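Local coordinates for protein aeromonas extracellular serine protease (Aeromonas sobria, PDB 3WQB) that cleaves peptide bonds that follow paired basic residues, one of them lysine, as a calcium-binding, kexin- and furin-like secreted serine protease, at residues T384-K389 with A453-S458; D482-P487 with N579-K584; D488-L493 with L504-S509. The protein carries 1 engineered substitution. All blocks are in the same frame, centred on the assembly; numbering follows the deposited sequence.

Contact 1: residues T384-K389 with A453-S458. With CA (calcium ion), chain D.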
# COMPACT_ATOMS: atom_id res chain seq x y z
N THR A 384 10.74 3.83 31.92
CA THR A 384 11.76 4.27 32.85
C THR A 384 13.10 3.74 32.37
O THR A 384 13.24 2.53 32.12
CB THR A 384 11.44 3.76 34.28
OG1 THR A 384 10.13 4.22 34.66
CG2 THR A 384 12.46 4.26 35.31
N SER A 385 14.07 4.63 32.23
CA SER A 385 15.41 4.27 31.78
C SER A 385 16.20 3.52 32.85
O SER A 385 15.73 3.39 33.98
CB SER A 385 16.18 5.52 31.36
OG SER A 385 16.66 6.22 32.50
N SER A 386 17.40 3.04 32.51
CA SER A 386 18.24 2.32 33.48
C SER A 386 18.80 3.21 34.58
O SER A 386 19.24 2.72 35.63
CB SER A 386 19.38 1.57 32.78
OG SER A 386 18.88 0.52 31.97
N THR A 387 18.75 4.53 34.37
CA THR A 387 19.16 5.48 35.40
C THR A 387 17.97 5.98 36.21
O THR A 387 18.11 6.86 37.07
CB THR A 387 19.93 6.69 34.82
OG1 THR A 387 19.11 7.37 33.86
CG2 THR A 387 21.23 6.24 34.16
N GLY A 388 16.79 5.43 35.94
CA GLY A 388 15.57 5.83 36.63
C GLY A 388 14.97 7.14 36.13
O GLY A 388 14.16 7.75 36.82
N LYS A 389 15.37 7.58 34.94
CA LYS A 389 14.74 8.73 34.30
C LYS A 389 13.43 8.27 33.65
O LYS A 389 13.43 7.36 32.82
CB LYS A 389 15.67 9.37 33.26
CG LYS A 389 15.09 10.62 32.58
CD LYS A 389 16.10 11.32 31.67
CE LYS A 389 16.36 10.54 30.39
NZ LYS A 389 17.38 11.20 29.53
N ALA A 453 21.04 0.89 23.89
CA ALA A 453 20.77 0.38 25.23
C ALA A 453 19.29 0.07 25.40
O ALA A 453 18.44 0.71 24.79
CB ALA A 453 21.22 1.38 26.29
N ASP A 454 18.99 -0.93 26.24
CA ASP A 454 17.61 -1.16 26.65
C ASP A 454 17.10 0.12 27.31
O ASP A 454 17.86 0.81 27.99
CB ASP A 454 17.58 -2.32 27.65
CG ASP A 454 16.19 -2.85 27.90
OD1 ASP A 454 15.28 -2.66 27.06
OD2 ASP A 454 16.00 -3.49 28.96
N VAL A 455 15.82 0.44 27.10
CA VAL A 455 15.18 1.63 27.70
C VAL A 455 16.13 2.84 27.74
O VAL A 455 16.47 3.36 28.81
CB VAL A 455 14.52 1.33 29.09
CG1 VAL A 455 13.24 0.54 28.91
CG2 VAL A 455 15.47 0.61 30.08
N GLY A 456 16.56 3.28 26.56
CA GLY A 456 17.64 4.26 26.47
C GLY A 456 17.33 5.62 27.05
O GLY A 456 16.19 6.08 27.01
N ASN A 457 18.34 6.27 27.60
CA ASN A 457 18.20 7.64 28.08
C ASN A 457 18.02 8.65 26.97
O ASN A 457 17.43 9.71 27.18
CB ASN A 457 19.41 8.03 28.93
CG ASN A 457 19.24 7.64 30.38
OD1 ASN A 457 18.18 7.87 30.96
ND2 ASN A 457 20.28 7.07 30.96
N SER A 458 18.54 8.31 25.79
CA SER A 458 18.45 9.16 24.62
C SER A 458 18.62 8.25 23.40
O SER A 458 19.07 7.12 23.54
CB SER A 458 19.55 10.23 24.62
OG SER A 458 20.84 9.66 24.55
CA CA D . 13.90 -3.37 25.40
O HOH W 1 18.85 3.19 30.10
O HOH W 2 19.93 0.03 29.62
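The side-chain amide of Asn457 reaches into the turn at 385-388 and is met there by Ser385, Thr387 and Lys389. Ser385 OG donates to Asn457 OD1 over 2.7 Å, approaching from above the carbonyl plane, 35° out of it. The amide's other end, ND2, lies 3.1 Å from Thr387 OG1 and donates to it nearly within the amide plane, while Thr387 CG2 packs beside the same nitrogen. Lys389 crosses Asn457 obliquely: its chain, extended at first, bends at chi3 (73°), which brings CE near Asn457 OD1. From there NZ donates to Asn457 O at 2.8 Å. The receiving loop is a type I beta turn that joins strands 379-384 and 390-396; within it Ser385 OG accepts from the backbone N of Thr387, an ST turn, and also from that of Lys389. The contact thus joins a turn of the subtilase part of the chain to a loop of the P-domain. Val455 turns its CB toward Thr384 O, 3.5 Å away, and a water accepts from Ser386 N and donates to Val455 O. One residue earlier, Asp454 OD1 binds a calcium ion at 2.3 Å, in a site completed by Asp488, Asp553, Ala555, Asn578 and Asn579.

Contact 2: residues D482-P487 with N579-K584. With CA (calcium ion), chain D.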
# COMPACT_ATOMS: atom_id res chain seq x y z
N ASP A 482 21.18 -4.84 14.89
CA ASP A 482 20.86 -6.02 15.68
C ASP A 482 20.10 -5.62 16.92
O ASP A 482 20.48 -4.66 17.60
CB ASP A 482 22.13 -6.76 16.11
CG ASP A 482 22.85 -7.43 14.95
OD1 ASP A 482 22.22 -7.69 13.90
OD2 ASP A 482 24.05 -7.72 15.12
N HIS A 483 19.02 -6.34 17.21
CA HIS A 483 18.24 -6.14 18.42
C HIS A 483 17.32 -7.33 18.62
O HIS A 483 16.68 -7.79 17.67
CB HIS A 483 17.42 -4.85 18.35
CG HIS A 483 16.81 -4.45 19.65
ND1 HIS A 483 15.67 -5.03 20.15
CD2 HIS A 483 17.18 -3.51 20.55
CE1 HIS A 483 15.37 -4.48 21.32
NE2 HIS A 483 16.27 -3.55 21.58
N GLN A 484 17.27 -7.83 19.85
CA GLN A 484 16.56 -9.07 20.17
C GLN A 484 15.03 -8.95 20.29
O GLN A 484 14.35 -9.97 20.32
CB GLN A 484 17.12 -9.69 21.45
CG GLN A 484 18.57 -10.16 21.37
CD GLN A 484 19.14 -10.45 22.74
OE1 GLN A 484 18.87 -9.73 23.71
NE2 GLN A 484 19.95 -11.50 22.83
N ARG A 485 14.51 -7.73 20.38
CA ARG A 485 13.06 -7.51 20.42
C ARG A 485 12.68 -6.29 19.59
O ARG A 485 12.43 -5.19 20.10
CB ARG A 485 12.54 -7.42 21.86
CG ARG A 485 11.03 -7.37 21.94
CD ARG A 485 10.49 -7.62 23.34
NE ARG A 485 10.67 -6.47 24.21
CZ ARG A 485 9.91 -6.19 25.27
NH1 ARG A 485 8.92 -7.02 25.63
NH2 ARG A 485 10.15 -5.09 25.98
N LEU A 486 12.62 -6.50 18.28
CA LEU A 486 12.47 -5.40 17.31
C LEU A 486 11.38 -4.37 17.59
O LEU A 486 11.61 -3.19 17.39
CB LEU A 486 12.35 -5.93 15.87
CG LEU A 486 13.64 -6.49 15.27
CD1 LEU A 486 13.33 -7.27 14.01
CD2 LEU A 486 14.66 -5.38 14.99
N PRO A 487 10.19 -4.81 18.06
CA PRO A 487 9.14 -3.81 18.28
C PRO A 487 9.43 -2.82 19.42
O PRO A 487 8.69 -1.87 19.57
CB PRO A 487 7.88 -4.65 18.56
CG PRO A 487 8.17 -5.95 17.88
CD PRO A 487 9.63 -6.17 18.14
N ASN A 579 14.66 -7.77 25.38
CA ASN A 579 16.04 -8.06 25.01
C ASN A 579 16.94 -8.11 26.24
O ASN A 579 16.90 -7.21 27.08
CB ASN A 579 16.58 -7.04 23.99
CG ASN A 579 16.41 -5.61 24.45
OD1 ASN A 579 15.28 -5.14 24.64
ND2 ASN A 579 17.51 -4.90 24.62
N ARG A 580 17.73 -9.17 26.33
CA ARG A 580 18.66 -9.37 27.43
C ARG A 580 19.93 -8.53 27.27
O ARG A 580 20.58 -8.16 28.25
CB ARG A 580 19.02 -10.86 27.52
CG ARG A 580 19.94 -11.22 28.68
CD ARG A 580 19.26 -12.11 29.71
NE ARG A 580 20.21 -12.50 30.77
CZ ARG A 580 21.17 -13.42 30.63
NH1 ARG A 580 21.33 -14.07 29.49
NH2 ARG A 580 21.97 -13.69 31.65
N GLN A 581 20.29 -8.23 26.02
CA GLN A 581 21.49 -7.49 25.69
C GLN A 581 21.12 -6.19 24.96
O GLN A 581 20.04 -6.10 24.37
CB GLN A 581 22.40 -8.33 24.78
CG GLN A 581 23.33 -9.32 25.49
CD GLN A 581 22.63 -10.57 26.00
OE1 GLN A 581 21.91 -11.26 25.27
NE2 GLN A 581 22.86 -10.90 27.27
N PRO A 582 22.02 -5.18 25.00
CA PRO A 582 21.82 -4.02 24.14
C PRO A 582 21.85 -4.40 22.66
O PRO A 582 22.48 -5.39 22.27
CB PRO A 582 23.01 -3.11 24.47
CG PRO A 582 24.01 -3.99 25.17
CD PRO A 582 23.19 -5.02 25.88
N GLY A 583 21.14 -3.62 21.86
CA GLY A 583 21.21 -3.75 20.42
C GLY A 583 22.39 -2.97 19.87
O GLY A 583 23.16 -2.36 20.61
N LYS A 584 22.51 -2.98 18.55
CA LYS A 584 23.64 -2.37 17.87
C LYS A 584 23.18 -1.83 16.53
O LYS A 584 22.65 -2.59 15.72
CB LYS A 584 24.75 -3.42 17.68
CG LYS A 584 25.96 -2.95 16.87
CD LYS A 584 27.02 -4.04 16.79
CE LYS A 584 26.65 -5.13 15.80
NZ LYS A 584 27.78 -6.08 15.56
CA CA D . 13.90 -3.37 25.40
O HOH W 3 19.42 -6.85 21.65
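An antiparallel pairing in the P-domain, Asp482 with Lys584, leads into the loops that carry Asn579 and the calcium site. The hydrogen-bonded pair joins the end of strand 471-482 to the start of strand 583-595: Asp482 N to Lys584 O and Lys584 N to Asp482 O are both 2.8 Å. Their side chains run side by side in the same direction, but the carboxylate of Asp482 has its salt bridges with Arg529 and Lys526. Past the bridge, Gly583 CA lies by His483 CD2. The imidazole lies against the amide of Asn579, the planes 48° apart, and its NE2 is hydrogen-bonded to Asp553, another calcium ligand. Asn579 CG lies between the backbone N and the carbonyl carbon (chi1 53°); OD1 binds the calcium ion at 2.4 Å, while ND2 donates to Gln581 O, in the plane of its own amide, which probably fixes the rotation that turns OD1 to the metal. Gln484 OE1 accepts from Gln581 N at 3.1 Å and weakly from Arg580 N. A water accepts from Gln484 N and donates to Gln581 O. The amides of Gln484 and Gln581 stand 69° apart, and Gln484 NE2 donates in the carbonyl plane to Gln581 OE1, 3.1 Å away.

Contact 3: residues D488-L493 with L504-S509; sequences DLLIEL and LSPFNS. With CA (calcium ion), chain D.
Ile491 and Leu504 face each other as an antiparallel hydrogen-bonded pair. Ile491 N donates to Leu504 O at 3.0 Å, almost straight and in the carbonyl plane, and Leu504 N returns a bond to Ile491 O at 3.1 Å. Both side chains stand on the same face of the sheet and cross there, CB to CB at 4.1 Å, with Ile491 CD1 against Leu504 CD2 farther out. Leu490 lies alongside Pro506, pointing the same way: its CG is anti to the backbone N (chi1 166°), and CD1 rests 3.8 Å from Pro506 CD. Beyond the bridge the pairing stops, and Leu489 O instead has Pro506 CA at 3.5 Å, a CA-H...O contact.

That carbonyl also accepts a bond from a water, which in turn accepts from Asn508 ND2. The same nitrogen donates to Ser505 O at 2.9 Å, in the amide plane of Asn508, so one amide both ties the 505-508 loop together and places the water. In the same loop, Pro506 CB sits over the centre of one face of the Phe507 ring.

Just before the strand, Asp488 OD2 binds the calcium ion at 2.3 Å. Its OD1 forms salt bridges with Arg559 and Arg485; these probably orient the carboxylate and offset its charge.

The P-domain is a beta-sandwich in the proprotein convertase family, and strand 489-494 is an inner strand of one of its antiparallel sheets. It lies between strands 500-502 and 545-553; Leu489 and Leu493 pack on strand 471-482, and the 504-509 loop, whose Phe507 O and Asn508 O accept hydrogen bonds from Arg232, leads into helix 512-520.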
# COMPACT_ATOMS: atom_id res chain seq x y z
N ASP A 488 10.51 -3.02 20.17
CA ASP A 488 10.94 -2.01 21.14
C ASP A 488 11.46 -0.74 20.49
O ASP A 488 11.60 0.28 21.15
CB ASP A 488 12.02 -2.57 22.06
CG ASP A 488 11.48 -3.55 23.09
OD1 ASP A 488 10.25 -3.76 23.14
OD2 ASP A 488 12.31 -4.11 23.85
N LEU A 489 11.76 -0.80 19.19
CA LEU A 489 12.48 0.29 18.54
C LEU A 489 11.61 1.37 17.92
O LEU A 489 10.65 1.09 17.19
CB LEU A 489 13.48 -0.27 17.51
CG LEU A 489 14.52 -1.25 18.05
CD1 LEU A 489 15.36 -1.72 16.90
CD2 LEU A 489 15.39 -0.63 19.15
N LEU A 490 11.95 2.60 18.28
CA LEU A 490 11.42 3.81 17.67
C LEU A 490 12.50 4.36 16.74
O LEU A 490 13.63 4.65 17.19
CB LEU A 490 11.09 4.82 18.78
CG LEU A 490 10.83 6.27 18.37
CD1 LEU A 490 9.51 6.39 17.65
CD2 LEU A 490 10.84 7.18 19.59
N ILE A 491 12.18 4.49 15.46
CA ILE A 491 13.13 4.99 14.46
C ILE A 491 12.61 6.29 13.88
O ILE A 491 11.49 6.35 13.35
CB ILE A 491 13.37 3.94 13.35
CG1 ILE A 491 13.82 2.61 13.97
CG2 ILE A 491 14.36 4.46 12.29
CD1 ILE A 491 14.08 1.49 12.94
N GLU A 492 13.42 7.34 13.99
CA GLU A 492 13.02 8.70 13.61
C GLU A 492 14.12 9.35 12.77
O GLU A 492 15.30 9.06 12.94
CB GLU A 492 12.76 9.50 14.88
CG GLU A 492 11.95 10.79 14.73
CD GLU A 492 11.35 11.29 16.05
OE1 GLU A 492 10.74 12.38 16.04
OE2 GLU A 492 11.47 10.61 17.10
N LEU A 493 13.71 10.24 11.87
CA LEU A 493 14.63 10.96 11.00
C LEU A 493 14.44 12.46 11.17
O LEU A 493 13.30 12.94 11.26
CB LEU A 493 14.40 10.56 9.55
CG LEU A 493 15.37 11.10 8.49
CD1 LEU A 493 16.78 10.55 8.70
CD2 LEU A 493 14.88 10.79 7.08
N LEU A 504 9.51 4.48 11.87
CA LEU A 504 8.94 3.26 12.41
C LEU A 504 8.54 3.50 13.86
O LEU A 504 9.37 3.80 14.71
CB LEU A 504 9.90 2.08 12.28
CG LEU A 504 9.37 0.70 12.71
CD1 LEU A 504 8.12 0.30 11.90
CD2 LEU A 504 10.46 -0.36 12.60
N SER A 505 7.24 3.41 14.09
CA SER A 505 6.67 3.52 15.41
C SER A 505 6.86 2.18 16.14
O SER A 505 6.84 1.13 15.52
CB SER A 505 5.20 3.90 15.30
OG SER A 505 4.50 3.05 14.40
N PRO A 506 7.04 2.23 17.47
CA PRO A 506 7.28 0.99 18.22
C PRO A 506 6.00 0.17 18.44
O PRO A 506 4.89 0.66 18.18
CB PRO A 506 7.85 1.50 19.55
CG PRO A 506 7.26 2.86 19.71
CD PRO A 506 7.15 3.43 18.32
N PHE A 507 6.17 -1.06 18.89
CA PHE A 507 5.06 -1.96 19.24
C PHE A 507 4.29 -2.36 17.99
O PHE A 507 3.09 -2.66 18.02
CB PHE A 507 4.14 -1.37 20.34
CG PHE A 507 4.90 -0.78 21.50
CD1 PHE A 507 6.08 -1.37 21.96
CD2 PHE A 507 4.44 0.37 22.13
CE1 PHE A 507 6.79 -0.81 23.03
CE2 PHE A 507 5.15 0.93 23.19
CZ PHE A 507 6.31 0.34 23.65
N ASN A 508 5.02 -2.36 16.89
CA ASN A 508 4.52 -2.86 15.62
C ASN A 508 4.51 -4.38 15.57
O ASN A 508 4.77 -5.05 16.58
CB ASN A 508 5.39 -2.29 14.51
CG ASN A 508 6.84 -2.60 14.72
OD1 ASN A 508 7.25 -3.76 14.64
ND2 ASN A 508 7.63 -1.57 15.03
N SER A 509 4.17 -4.92 14.40
CA SER A 509 3.95 -6.35 14.24
C SER A 509 5.20 -7.19 13.97
O SER A 509 5.08 -8.37 13.65
CB SER A 509 2.90 -6.60 13.15
OG SER A 509 3.43 -6.30 11.86
CA CA D . 13.90 -3.37 25.40
O HOH W 4 10.35 -1.32 15.80

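All three contacts supply a ligand to one calcium ion, through Asp454 in contact 1, Asn579 in contact 2 and Asp488 in contact 3. Contact 3 is wholly buried, whereas contacts 1 and 2 are partly exposed. Contacts 2 and 3 each contain one antiparallel bridge, to which contact 3 adds aliphatic packing and contact 2 polar amides. Contact 1 alone joins the subtilase part to the P-domain. Contact 3 is nested within the loop closed by contact 2, and the two touch where Pro487 O probably accepts from Phe507 N and His483 packs on Leu489. Contacts 1 and 2 meet at the metal and where Ala453 packs on Pro582; contacts 1 and 3 do not touch directly.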